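Local coordinates for protein acyl-ACP thioesterase (Bacteroides thetaiotaomicron, PDB 2ESS) that probably hydrolyses the thioester of fatty acyl-[acyl carrier protein] in fatty acid biosynthesis, and binds calcium, at residues A[10-15]-A[78-83]; A[64-69]-A[199-204]; A[82-87]-A[96-101]. One frame throughout, in Å; residues are numbered along the deposited sequence.

Contact 1: residues A[10-15]-A[78-83]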
loop_
_atom_site.group_PDB
_atom_site.type_symbol
_atom_site.label_atom_id
_atom_site.label_comp_id
_atom_site.label_asym_id
_atom_site.label_seq_id
_atom_site.Cartn_x
_atom_site.Cartn_y
_atom_site.Cartn_z
ATOM N N THR A 10 -3.939 -2.847 -21.274
ATOM C CA THR A 10 -4.236 -1.518 -20.710
ATOM C C THR A 10 -5.121 -1.624 -19.473
ATOM O O THR A 10 -6.158 -2.252 -19.508
ATOM C CB THR A 10 -4.979 -0.597 -21.751
ATOM O OG1 THR A 10 -4.279 -0.613 -23.006
ATOM C CG2 THR A 10 -5.123 0.856 -21.210
ATOM N N TYR A 11 -4.715 -0.990 -18.381
ATOM C CA TYR A 11 -5.351 -1.164 -17.082
ATOM C C TYR A 11 -5.633 0.197 -16.492
ATOM O O TYR A 11 -4.798 1.077 -16.579
ATOM C CB TYR A 11 -4.456 -2.017 -16.171
ATOM C CG TYR A 11 -4.094 -3.314 -16.861
ATOM C CD1 TYR A 11 -5.001 -4.356 -16.972
ATOM C CD2 TYR A 11 -2.870 -3.454 -17.505
ATOM C CE1 TYR A 11 -4.670 -5.511 -17.661
ATOM C CE2 TYR A 11 -2.535 -4.618 -18.197
ATOM C CZ TYR A 11 -3.425 -5.639 -18.269
ATOM O OH TYR A 11 -3.050 -6.769 -18.971
ATOM N N GLN A 12 -6.837 0.354 -15.953
ATOM C CA GLN A 12 -7.346 1.617 -15.422
ATOM C C GLN A 12 -7.264 1.707 -13.904
ATOM O O GLN A 12 -7.602 0.769 -13.179
ATOM C CB GLN A 12 -8.822 1.805 -15.805
ATOM C CG GLN A 12 -9.116 1.781 -17.285
ATOM C CD GLN A 12 -8.411 2.894 -18.002
ATOM O OE1 GLN A 12 -8.324 4.015 -17.489
ATOM N NE2 GLN A 12 -7.868 2.591 -19.181
ATOM N N PHE A 13 -6.817 2.855 -13.419
ATOM C CA PHE A 13 -6.694 3.106 -11.986
ATOM C C PHE A 13 -7.192 4.493 -11.587
ATOM O O PHE A 13 -7.390 5.361 -12.423
ATOM C CB PHE A 13 -5.243 2.966 -11.574
ATOM C CG PHE A 13 -4.662 1.650 -11.897
ATOM C CD1 PHE A 13 -4.990 0.546 -11.129
ATOM C CD2 PHE A 13 -3.830 1.485 -12.995
ATOM C CE1 PHE A 13 -4.472 -0.706 -11.441
ATOM C CE2 PHE A 13 -3.288 0.233 -13.300
ATOM C CZ PHE A 13 -3.608 -0.856 -12.528
ATOM N N VAL A 14 -7.388 4.673 -10.293
ATOM C CA VAL A 14 -7.598 5.999 -9.705
ATOM C C VAL A 14 -6.573 6.169 -8.586
ATOM O O VAL A 14 -6.378 5.236 -7.794
ATOM C CB VAL A 14 -9.012 6.124 -9.116
ATOM C CG1 VAL A 14 -9.213 7.507 -8.486
ATOM C CG2 VAL A 14 -10.061 5.868 -10.187
ATOM N N ALA A 15 -5.934 7.343 -8.489
ATOM C CA ALA A 15 -4.986 7.637 -7.401
ATOM C C ALA A 15 -5.710 7.853 -6.034
ATOM O O ALA A 15 -6.318 8.886 -5.784
ATOM C CB ALA A 15 -4.135 8.852 -7.757
ATOM N N LYS A 78 -7.966 9.722 -12.464
ATOM C CA LYS A 78 -7.818 8.508 -13.210
ATOM C C LYS A 78 -6.474 8.527 -13.898
ATOM O O LYS A 78 -5.956 9.583 -14.270
ATOM C CB LYS A 78 -8.901 8.399 -14.272
ATOM C CG LYS A 78 -10.303 8.168 -13.711
ATOM C CD LYS A 78 -11.331 8.205 -14.851
ATOM C CE LYS A 78 -12.750 8.243 -14.327
ATOM N NZ LYS A 78 -13.674 8.717 -15.393
ATOM N N PHE A 79 -5.936 7.339 -14.066
ATOM C CA PHE A 79 -4.765 7.107 -14.858
ATOM C C PHE A 79 -4.787 5.687 -15.379
ATOM O O PHE A 79 -5.605 4.874 -14.974
ATOM C CB PHE A 79 -3.467 7.452 -14.093
ATOM C CG PHE A 79 -3.112 6.513 -12.962
ATOM C CD1 PHE A 79 -3.674 6.685 -11.699
ATOM C CD2 PHE A 79 -2.159 5.500 -13.139
ATOM C CE1 PHE A 79 -3.349 5.862 -10.631
ATOM C CE2 PHE A 79 -1.806 4.676 -12.060
ATOM C CZ PHE A 79 -2.395 4.858 -10.811
ATOM N N SER A 80 -3.911 5.395 -16.317
ATOM C CA SER A 80 -3.832 4.024 -16.809
ATOM C C SER A 80 -2.401 3.609 -17.092
ATOM O O SER A 80 -1.495 4.458 -17.228
ATOM C CB SER A 80 -4.740 3.848 -18.036
ATOM O OG SER A 80 -4.319 4.699 -19.041
ATOM N N VAL A 81 -2.227 2.296 -17.138
ATOM C CA VAL A 81 -0.954 1.681 -17.422
ATOM C C VAL A 81 -1.132 0.779 -18.641
ATOM O O VAL A 81 -2.083 -0.025 -18.721
ATOM C CB VAL A 81 -0.478 0.869 -16.216
ATOM C CG1 VAL A 81 0.815 0.081 -16.545
ATOM C CG2 VAL A 81 -0.325 1.763 -14.989
ATOM N N GLN A 82 -0.219 0.909 -19.591
ATOM C CA GLN A 82 -0.117 -0.023 -20.714
ATOM C C GLN A 82 1.176 -0.804 -20.512
ATOM O O GLN A 82 2.169 -0.258 -20.047
ATOM C CB GLN A 82 -0.080 0.709 -22.049
ATOM C CG GLN A 82 -1.426 1.199 -22.524
ATOM C CD GLN A 82 -1.311 2.142 -23.677
ATOM O OE1 GLN A 82 -0.236 2.623 -23.995
ATOM N NE2 GLN A 82 -2.421 2.411 -24.309
ATOM N N THR A 83 1.157 -2.072 -20.893
ATOM C CA THR A 83 2.324 -2.924 -20.777
ATOM C C THR A 83 2.352 -3.939 -21.917
ATOM O O THR A 83 1.312 -4.338 -22.460
ATOM C CB THR A 83 2.347 -3.624 -19.395
ATOM O OG1 THR A 83 3.578 -4.326 -19.270
ATOM C CG2 THR A 83 1.128 -4.550 -19.206
#
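Tyr11 and Phe13 pair with Val81 and Phe79 at one end of the long antiparallel sheet of a hotdog-type thioesterase. Strand 9-14 is an outermost strand of this sheet within the chain, and strand 78-88 is its neighbour. The short strand axes come within 4.5 Å of each other. Tyr11-Val81 and Phe13-Phe79 are hydrogen-bonded pairs, and each closes two backbone bonds. Tyr11 N, for example, donates to Val81 O at 2.8 Å. Non-hydrogen-bonded pairs alternate with them.

The side chains of Tyr11, Phe13, Phe79 and Val81 share one face. Phe79 CG sits between its backbone N and carbonyl carbon (chi1 70°), nearer strand 9-14 than CB is. Phe13 CB sits over one face of that ring in a CH-pi contact, 3.7 Å from the Phe79 ring centroid. The two rings meet obliquely, with planes at 33°. Further along, Phe13 CE2 packs on Val81 CG2 at 3.7 Å. Ala15 N lies at the edge of the Phe79 ring, 3.7 Å from Phe79 CE1. The Tyr11 ring takes Thr83 CG2 at its edge, with Tyr11 CE2 3.8 Å away. Helix 28-45 packs against this apolar face: the Phe13 ring meets His34, the Tyr11 ring meets Phe41, and Val81 touches Leu35. Leu26 and Pro73 add to the packing on Phe79.

The opposite face carries Thr10, Gln12, Val14, Lys78, Ser80 and Gln82; it is mostly polar and, apart from the buried Ser80, more exposed. Gln12 bends at chi2, -62°, which turns CD back toward the neighbouring strand. Its amide then rests beside Ser80, with Gln12 NE2 3.6 Å from Ser80 CB. Thr10 and Gln82 lie side by side and point the same way, and Thr10 OG1 comes within 3.4 Å of Gln82 CG.

Contact 2: residues A[64-69]-A[199-204]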
loop_
_atom_site.group_PDB
_atom_site.type_symbol
_atom_site.label_atom_id
_atom_site.label_comp_id
_atom_site.label_asym_id
_atom_site.label_seq_id
_atom_site.Cartn_x
_atom_site.Cartn_y
_atom_site.Cartn_z
ATOM N N ARG A 64 15.579 -6.002 -12.757
ATOM C CA ARG A 64 15.771 -4.556 -12.910
ATOM C C ARG A 64 14.432 -3.854 -13.227
ATOM O O ARG A 64 13.580 -4.389 -13.916
ATOM C CB ARG A 64 16.749 -4.237 -14.020
ATOM C CG ARG A 64 18.124 -4.800 -13.913
ATOM C CD ARG A 64 19.121 -4.067 -14.874
ATOM N NE ARG A 64 20.471 -4.665 -14.798
ATOM C CZ ARG A 64 21.309 -4.464 -13.788
ATOM N NH1 ARG A 64 20.992 -3.648 -12.776
ATOM N NH2 ARG A 64 22.476 -5.071 -13.784
ATOM N N LEU A 65 14.286 -2.641 -12.719
ATOM C CA LEU A 65 13.122 -1.781 -12.984
ATOM C C LEU A 65 13.604 -0.344 -13.152
ATOM O O LEU A 65 14.325 0.145 -12.275
ATOM C CB LEU A 65 12.134 -1.872 -11.833
ATOM C CG LEU A 65 10.852 -1.054 -11.895
ATOM C CD1 LEU A 65 9.976 -1.419 -13.154
ATOM C CD2 LEU A 65 10.096 -1.203 -10.610
ATOM N N ALA A 66 13.257 0.320 -14.273
ATOM C CA ALA A 66 13.516 1.773 -14.432
ATOM C C ALA A 66 12.189 2.422 -14.789
ATOM O O ALA A 66 11.471 1.921 -15.648
ATOM C CB ALA A 66 14.563 2.084 -15.503
ATOM N N ILE A 67 11.906 3.523 -14.099
ATOM C CA ILE A 67 10.707 4.358 -14.249
ATOM C C ILE A 67 11.164 5.784 -14.572
ATOM O O ILE A 67 12.049 6.345 -13.913
ATOM C CB ILE A 67 9.847 4.373 -12.965
ATOM C CG1 ILE A 67 9.455 2.954 -12.540
ATOM C CG2 ILE A 67 8.537 5.237 -13.129
ATOM C CD1 ILE A 67 8.878 2.868 -11.095
ATOM N N GLU A 68 10.622 6.360 -15.628
ATOM C CA GLU A 68 10.950 7.752 -15.975
ATOM C C GLU A 68 9.657 8.517 -16.223
ATOM O O GLU A 68 8.808 8.065 -17.005
ATOM C CB GLU A 68 11.866 7.817 -17.197
ATOM C CG GLU A 68 12.551 9.163 -17.402
ATOM C CD GLU A 68 13.643 9.125 -18.483
ATOM O OE1 GLU A 68 13.787 10.163 -19.161
ATOM O OE2 GLU A 68 14.339 8.079 -18.653
ATOM N N LEU A 69 9.514 9.656 -15.542
ATOM C CA LEU A 69 8.237 10.396 -15.476
ATOM C C LEU A 69 8.405 11.860 -15.784
ATOM O O LEU A 69 9.366 12.463 -15.338
ATOM C CB LEU A 69 7.630 10.283 -14.073
ATOM C CG LEU A 69 7.302 8.888 -13.534
ATOM C CD1 LEU A 69 7.154 8.964 -12.037
ATOM C CD2 LEU A 69 6.063 8.318 -14.203
ATOM N N ILE A 199 11.121 13.410 -8.446
ATOM C CA ILE A 199 11.916 12.345 -8.997
ATOM C C ILE A 199 11.528 12.194 -10.458
ATOM O O ILE A 199 10.386 11.876 -10.759
ATOM C CB ILE A 199 11.674 11.009 -8.279
ATOM C CG1 ILE A 199 12.072 11.145 -6.804
ATOM C CG2 ILE A 199 12.528 9.887 -8.953
ATOM C CD1 ILE A 199 11.720 9.933 -5.942
ATOM N N ARG A 200 12.482 12.383 -11.358
ATOM C CA ARG A 200 12.242 12.168 -12.781
ATOM C C ARG A 200 12.657 10.799 -13.274
ATOM O O ARG A 200 12.063 10.280 -14.219
ATOM C CB ARG A 200 12.848 13.276 -13.622
ATOM C CG ARG A 200 14.274 13.155 -14.055
ATOM C CD ARG A 200 14.460 13.909 -15.391
ATOM N NE ARG A 200 13.740 13.231 -16.485
ATOM C CZ ARG A 200 12.532 13.551 -16.969
ATOM N NH1 ARG A 200 11.825 14.588 -16.506
ATOM N NH2 ARG A 200 12.019 12.819 -17.955
ATOM N N ARG A 201 13.665 10.210 -12.640
ATOM C CA ARG A 201 14.045 8.835 -12.972
ATOM C C ARG A 201 14.392 8.068 -11.727
ATOM O O ARG A 201 15.056 8.588 -10.840
ATOM C CB ARG A 201 15.206 8.799 -13.953
ATOM C CG ARG A 201 15.512 7.345 -14.406
ATOM C CD ARG A 201 16.234 7.307 -15.630
ATOM N NE ARG A 201 16.718 5.952 -15.886
ATOM C CZ ARG A 201 16.380 5.180 -16.911
ATOM N NH1 ARG A 201 15.471 5.582 -17.818
ATOM N NH2 ARG A 201 16.965 3.981 -17.017
ATOM N N PHE A 202 13.933 6.820 -11.675
ATOM C CA PHE A 202 14.111 5.957 -10.542
ATOM C C PHE A 202 14.406 4.539 -11.034
ATOM O O PHE A 202 13.664 3.978 -11.855
ATOM C CB PHE A 202 12.871 6.001 -9.648
ATOM C CG PHE A 202 12.970 5.103 -8.451
ATOM C CD1 PHE A 202 13.717 5.476 -7.352
ATOM C CD2 PHE A 202 12.335 3.869 -8.452
ATOM C CE1 PHE A 202 13.840 4.632 -6.272
ATOM C CE2 PHE A 202 12.447 3.050 -7.400
ATOM C CZ PHE A 202 13.200 3.435 -6.293
ATOM N N GLU A 203 15.502 3.967 -10.552
ATOM C CA GLU A 203 15.869 2.611 -10.927
ATOM C C GLU A 203 16.118 1.723 -9.717
ATOM O O GLU A 203 16.592 2.179 -8.711
ATOM C CB GLU A 203 17.124 2.620 -11.777
ATOM C CG GLU A 203 17.120 3.555 -12.946
ATOM C CD GLU A 203 18.456 3.605 -13.685
ATOM O OE1 GLU A 203 19.337 2.754 -13.435
ATOM O OE2 GLU A 203 18.629 4.538 -14.499
HETATM N N MSE A 204 15.737 0.470 -9.831
HETATM C CA MSE A 204 15.954 -0.560 -8.820
HETATM C C MSE A 204 16.682 -1.702 -9.505
HETATM O O MSE A 204 16.366 -2.059 -10.675
HETATM C CB MSE A 204 14.636 -1.116 -8.332
HETATM C CG MSE A 204 13.832 -0.134 -7.519
HETATM SE SE MSE A 204 14.832 0.270 -5.812
HETATM C CE MSE A 204 15.304 -1.519 -5.047
HETATM O O HOH W 1 18.648 -1.953 -12.347
#
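Glu68 and Ala66 meet Arg201 where strand 58-69 of the N-terminal hotdog family region pairs with strand 199-206 of the C-terminal one. The strands are antiparallel. Backbone bonds link Leu65 with Met204 (a selenomethionine) and Ile67 with Phe202, and Leu69 N donates to Arg200 O.

Arg201 starts with CB 4.0 Å from Ile67 O. Its CG is anti to the backbone N, chi1 -174°, and lies 3.6 Å from the same Ile67 O. The chain stays extended, and CD passes Glu68 OE2 at 3.7 Å. The guanidinium then bonds to two carboxylates at its edge. NE donates to Glu203 OE2 at 2.8 Å, and NH2 reaches the same oxygen, so Glu203 is gripped side-on by two nitrogens through one atom. NH1 makes a salt bridge to Glu68 OE2 at 2.9 Å, with the carboxylate and guanidinium planes 75° apart. Ala66 CB lies over one face, at the NH2 end, 3.4 Å from Arg201 NH2. NH2 also bonds to Glu147 O. An alanine in place of Arg201 would probably leave Glu68 OE2 and Glu203 OE2 without their shared charged donor, and Glu147 O without its bond from NH2.

Arg200 extends the network only weakly, with NH2 3.4 Å from Glu68 OE1. Arg200 and Arg201 both face Ile246 in a classic beta bulge. At the far end one water joins Arg64 NH1 to Met204 O.

The salt-bridge face lies under the loop that holds Ile146 and Pro149. On the other face, Ile67 packs on Leu31 and Leu35 of helix 28-45, and Phe202 touches both Met28 of that helix and Ile182 of helix 178-186. Strands 106-118 and 238-247 flank the pair in the sheet.

Contact 3: residues A[82-87]-A[96-101]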
loop_
_atom_site.group_PDB
_atom_site.type_symbol
_atom_site.label_atom_id
_atom_site.label_comp_id
_atom_site.label_asym_id
_atom_site.label_seq_id
_atom_site.Cartn_x
_atom_site.Cartn_y
_atom_site.Cartn_z
ATOM N N GLN A 82 -0.219 0.909 -19.591
ATOM C CA GLN A 82 -0.117 -0.023 -20.714
ATOM C C GLN A 82 1.176 -0.804 -20.512
ATOM O O GLN A 82 2.169 -0.258 -20.047
ATOM C CB GLN A 82 -0.080 0.709 -22.049
ATOM C CG GLN A 82 -1.426 1.199 -22.524
ATOM C CD GLN A 82 -1.311 2.142 -23.677
ATOM O OE1 GLN A 82 -0.236 2.623 -23.995
ATOM N NE2 GLN A 82 -2.421 2.411 -24.309
ATOM N N THR A 83 1.157 -2.072 -20.893
ATOM C CA THR A 83 2.324 -2.924 -20.777
ATOM C C THR A 83 2.352 -3.939 -21.917
ATOM O O THR A 83 1.312 -4.338 -22.460
ATOM C CB THR A 83 2.347 -3.624 -19.395
ATOM O OG1 THR A 83 3.578 -4.326 -19.270
ATOM C CG2 THR A 83 1.128 -4.550 -19.206
ATOM N N TRP A 84 3.560 -4.349 -22.267
ATOM C CA TRP A 84 3.786 -5.233 -23.377
ATOM C C TRP A 84 5.189 -5.811 -23.234
ATOM O O TRP A 84 6.043 -5.239 -22.544
ATOM C CB TRP A 84 3.652 -4.472 -24.718
ATOM C CG TRP A 84 4.651 -3.392 -24.903
ATOM C CD1 TRP A 84 5.874 -3.496 -25.496
ATOM C CD2 TRP A 84 4.525 -2.037 -24.469
ATOM N NE1 TRP A 84 6.520 -2.290 -25.447
ATOM C CE2 TRP A 84 5.707 -1.376 -24.824
ATOM C CE3 TRP A 84 3.523 -1.324 -23.798
ATOM C CZ2 TRP A 84 5.910 -0.033 -24.562
ATOM C CZ3 TRP A 84 3.725 -0.003 -23.530
ATOM C CH2 TRP A 84 4.914 0.637 -23.909
ATOM N N VAL A 85 5.393 -6.945 -23.877
ATOM C CA VAL A 85 6.680 -7.601 -23.985
ATOM C C VAL A 85 7.439 -7.058 -25.156
ATOM O O VAL A 85 6.969 -7.122 -26.278
ATOM C CB VAL A 85 6.516 -9.143 -24.144
ATOM C CG1 VAL A 85 7.877 -9.854 -24.325
ATOM C CG2 VAL A 85 5.791 -9.714 -22.937
ATOM N N GLU A 86 8.627 -6.509 -24.894
ATOM C CA GLU A 86 9.477 -5.969 -25.953
ATOM C C GLU A 86 10.409 -7.015 -26.534
ATOM O O GLU A 86 10.579 -7.087 -27.745
ATOM C CB GLU A 86 10.293 -4.785 -25.443
ATOM C CG GLU A 86 11.239 -4.267 -26.477
ATOM C CD GLU A 86 12.030 -3.074 -25.983
ATOM O OE1 GLU A 86 12.741 -3.217 -24.950
ATOM O OE2 GLU A 86 11.940 -2.017 -26.647
ATOM N N ASN A 87 11.030 -7.809 -25.667
ATOM C CA ASN A 87 11.949 -8.877 -26.104
ATOM C C ASN A 87 11.889 -10.076 -25.202
ATOM O O ASN A 87 11.721 -9.941 -24.006
ATOM C CB ASN A 87 13.417 -8.406 -26.058
ATOM C CG ASN A 87 13.805 -7.541 -27.254
ATOM O OD1 ASN A 87 14.264 -6.413 -27.076
ATOM N ND2 ASN A 87 13.636 -8.079 -28.475
ATOM N N ASN A 96 7.946 -3.691 -20.969
ATOM C CA ASN A 96 7.900 -2.221 -20.939
ATOM C C ASN A 96 6.527 -1.750 -20.598
ATOM O O ASN A 96 5.544 -2.539 -20.629
ATOM C CB ASN A 96 8.384 -1.648 -22.259
ATOM C CG ASN A 96 9.859 -1.940 -22.496
ATOM O OD1 ASN A 96 10.587 -2.366 -21.584
ATOM N ND2 ASN A 96 10.285 -1.766 -23.717
ATOM N N PHE A 97 6.476 -0.491 -20.201
ATOM C CA PHE A 97 5.250 0.145 -19.689
ATOM C C PHE A 97 5.154 1.597 -20.167
ATOM O O PHE A 97 6.174 2.274 -20.396
ATOM C CB PHE A 97 5.210 0.194 -18.156
ATOM C CG PHE A 97 5.392 -1.108 -17.492
ATOM C CD1 PHE A 97 6.664 -1.564 -17.192
ATOM C CD2 PHE A 97 4.287 -1.871 -17.113
ATOM C CE1 PHE A 97 6.833 -2.775 -16.541
ATOM C CE2 PHE A 97 4.449 -3.065 -16.480
ATOM C CZ PHE A 97 5.723 -3.534 -16.204
ATOM N N ALA A 98 3.916 2.055 -20.326
ATOM C CA ALA A 98 3.621 3.479 -20.501
ATOM C C ALA A 98 2.589 3.847 -19.424
ATOM O O ALA A 98 1.736 3.044 -19.039
ATOM C CB ALA A 98 3.090 3.760 -21.899
ATOM N N VAL A 99 2.713 5.035 -18.866
ATOM C CA VAL A 99 1.715 5.555 -17.919
ATOM C C VAL A 99 0.992 6.714 -18.582
ATOM O O VAL A 99 1.632 7.629 -19.134
ATOM C CB VAL A 99 2.408 6.027 -16.612
ATOM C CG1 VAL A 99 1.368 6.539 -15.585
ATOM C CG2 VAL A 99 3.254 4.852 -16.050
ATOM N N ILE A 100 -0.340 6.692 -18.508
ATOM C CA ILE A 100 -1.174 7.620 -19.244
ATOM C C ILE A 100 -2.030 8.369 -18.248
ATOM O O ILE A 100 -2.649 7.763 -17.376
ATOM C CB ILE A 100 -2.060 6.915 -20.303
ATOM C CG1 ILE A 100 -1.193 6.205 -21.351
ATOM C CG2 ILE A 100 -2.899 7.917 -21.049
ATOM C CD1 ILE A 100 -0.749 4.866 -20.955
ATOM N N ASP A 101 -2.052 9.679 -18.375
ATOM C CA ASP A 101 -2.762 10.527 -17.396
ATOM C C ASP A 101 -4.260 10.610 -17.713
ATOM O O ASP A 101 -4.714 9.987 -18.661
ATOM C CB ASP A 101 -2.091 11.904 -17.268
ATOM C CG ASP A 101 -2.480 12.898 -18.372
ATOM O OD1 ASP A 101 -3.276 12.584 -19.301
ATOM O OD2 ASP A 101 -1.976 14.045 -18.271
HETATM O O HOH W 2 9.271 -0.806 -26.087
#
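Trp84 and Asn96 form the tight part of this beta hairpin contact between strands 78-88 and 92-100. Trp84 CG sits between its backbone N and carbonyl carbon, chi1 63°. The indole lies against the neighbouring strand, with Asn96 CB over one face, 3.7 Å from Trp84 CE2. Trp84 CH2 approaches Ala98 CB at 4.1 Å. Asn96 O accepts two bonds from opposite faces of its plane. One comes from Trp84 N and the other from Thr83 OG1, at 3.0 Å. Thr83 OG1 is also bonded by Arg95. Here the Phe97 and Thr83 side chains lie side by side, Phe97 CE2 3.2 Å from Thr83 OG1.

The looser side is at Gln82, whose partly exposed end rests on Ile100 CD1, with Gln82 OE1 3.8 Å away. The partly exposed Glu86 end is water-bridged: water 2, at the indole edge, accepts from Trp84 NE1 and Asn96 ND2, the latter at 2.8 Å. Glu86 OE2 is 3.0 Å from this water. Glu86 and Asn87 both face Asp94 in a classic beta bulge.

Glu86 OE1 has a salt bridge to Arg111 of strand 106-118. The carboxylate is therefore likely to be charged, and to polarise the water between indole and amide.

Contacts 1 and 3 share strand 78-88 and the residues Gln82 and Thr83. They touch through Ser80 O and Ile100 N, at 2.8 Å, a probable hydrogen bond. Together they build the side of the sheet that ends in strand 9-14. Contact 1 is partly buried, with an aromatic face against helix 28-45 and a mostly polar face that is more exposed. Contact 3 is buried and relies on an indole, an amide and a water. Contact 2 lies nearest the centre of the chain and joins the two hotdog regions, with a salt-bridge network on one face. Its centre is about 18 Å from that of contact 1. All three belong to one antiparallel sheet.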